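Local structure of stage II sporulation protein Q (Bacillus subtilis, 3TUF) at the interface of chains A and B. The protein forms with SpoIIIAH an intercellular channel between mother cell and forespore, and takes part in forespore engulfment and in anchoring membrane proteins at the septum. Numbering follows the deposited sequence. Chains: chain A, Stage II sporulation protein Q; chain B, Stage III sporulation protein AH.

The interface of chains A and B. Residues chain A 68, 71, 73, 78; chain B 169, 172-173.
B:Lys169 runs its aliphatic chain between A:Glu68 and A:Thr73 and hides 73 Å² of its surface against chain A, more than any other residue of this patch. With CG anti to the carbonyl carbon (chi1 -63°) and a bend at chi2, the chain carries CE to 3.7 Å from the hydroxyl OG1 of A:Thr73, the two side chains crossing at about a right angle. The terminal amine nitrogen NZ stays 4.1 Å from the backbone O of A:Glu68, too far for a hydrogen bond, so the lysine contributes mainly its methylenes. A:Glu68 answers with its own methylene: CG lies 3.6 Å from the backbone O of B:Lys169, and sits 3.9 Å from B:Lys169 CB and equally near the methyl CG2 of B:Thr173. A:Leu71 brings the tip of one branch, CD1, to 3.9 Å from the same B:Lys169 O. On the other flank, the methyl CB of B:Ala172 rests on one face of the A:Tyr78 ring, displaced toward the rim and 3.8 Å from CG; CE1 of the same ring reaches B:Lys169 CA at 4.0 Å. An alanine in place of A:Tyr78 would probably leave the B:Ala172 methyl without its aromatic cover and open a gap beside the start of the lysine chain. Among these residues the two proteins meet by van der Waals contact. The patch belongs to the SpoIIQ-SpoIIIAH channel interface: helix 169-177 of SpoIIIAH presents its first turns to the end of SpoIIQ helix 64-69 and to strands 71-73 and 77-80.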
loop_
_atom_site.group_PDB
_atom_site.type_symbol
_atom_site.label_atom_id
_atom_site.label_comp_id
_atom_site.label_asym_id
_atom_site.label_seq_id
_atom_site.Cartn_x
_atom_site.Cartn_y
_atom_site.Cartn_z
ATOM N N GLU A 68 10.189 -24.289 14.686
ATOM C CA GLU A 68 11.590 -23.920 14.523
ATOM C C GLU A 68 12.386 -25.018 13.799
ATOM O O GLU A 68 13.275 -24.775 12.966
ATOM C CB GLU A 68 12.207 -23.658 15.888
ATOM C CG GLU A 68 12.247 -22.194 16.231
ATOM C CD GLU A 68 12.489 -22.028 17.665
ATOM O OE1 GLU A 68 11.891 -22.832 18.392
ATOM O OE2 GLU A 68 13.254 -21.153 18.090
ATOM N N LEU A 71 12.027 -25.543 9.754
ATOM C CA LEU A 71 12.486 -24.451 8.912
ATOM C C LEU A 71 13.636 -24.888 8.028
ATOM O O LEU A 71 14.549 -25.616 8.482
ATOM C CB LEU A 71 12.907 -23.234 9.734
ATOM C CG LEU A 71 11.804 -22.375 10.363
ATOM C CD1 LEU A 71 12.468 -21.222 11.104
ATOM C CD2 LEU A 71 10.717 -21.826 9.380
ATOM N N THR A 73 16.869 -23.558 6.449
ATOM C CA THR A 73 17.832 -22.496 6.585
ATOM C C THR A 73 18.872 -22.488 5.486
ATOM O O THR A 73 19.607 -23.432 5.297
ATOM C CB THR A 73 18.600 -22.609 7.862
ATOM O OG1 THR A 73 17.706 -22.881 8.926
ATOM C CG2 THR A 73 19.307 -21.344 8.142
ATOM N N TYR A 78 15.431 -17.960 5.938
ATOM C CA TYR A 78 14.648 -19.093 6.391
ATOM C C TYR A 78 13.401 -19.306 5.526
ATOM O O TYR A 78 12.753 -18.355 5.089
ATOM C CB TYR A 78 14.197 -18.817 7.802
ATOM C CG TYR A 78 15.354 -18.507 8.710
ATOM C CD1 TYR A 78 15.839 -19.469 9.594
ATOM C CD2 TYR A 78 15.975 -17.266 8.686
ATOM C CE1 TYR A 78 16.914 -19.191 10.452
ATOM C CE2 TYR A 78 17.019 -16.976 9.522
ATOM C CZ TYR A 78 17.504 -17.950 10.402
ATOM O OH TYR A 78 18.576 -17.689 11.256
ATOM N N LYS B 169 16.470 -18.962 14.233
ATOM C CA LYS B 169 15.254 -19.739 14.002
ATOM C C LYS B 169 14.080 -19.219 14.857
ATOM O O LYS B 169 12.918 -19.166 14.388
ATOM C CB LYS B 169 15.514 -21.190 14.340
ATOM C CG LYS B 169 16.553 -21.868 13.492
ATOM C CD LYS B 169 16.002 -23.235 13.036
ATOM C CE LYS B 169 17.040 -24.144 12.354
ATOM N NZ LYS B 169 17.370 -25.243 13.299
ATOM N N ALA B 172 12.774 -15.891 13.277
ATOM C CA ALA B 172 12.164 -16.077 11.964
ATOM C C ALA B 172 10.801 -16.647 12.107
ATOM O O ALA B 172 9.868 -16.359 11.346
ATOM C CB ALA B 172 12.946 -16.991 11.211
ATOM N N THR B 173 10.702 -17.514 13.097
ATOM C CA THR B 173 9.446 -18.199 13.317
ATOM C C THR B 173 8.411 -17.190 13.933
ATOM O O THR B 173 7.177 -17.192 13.610
ATOM C CB THR B 173 9.736 -19.463 14.092
ATOM O OG1 THR B 173 8.681 -20.405 13.866
ATOM C CG2 THR B 173 9.919 -19.160 15.569
#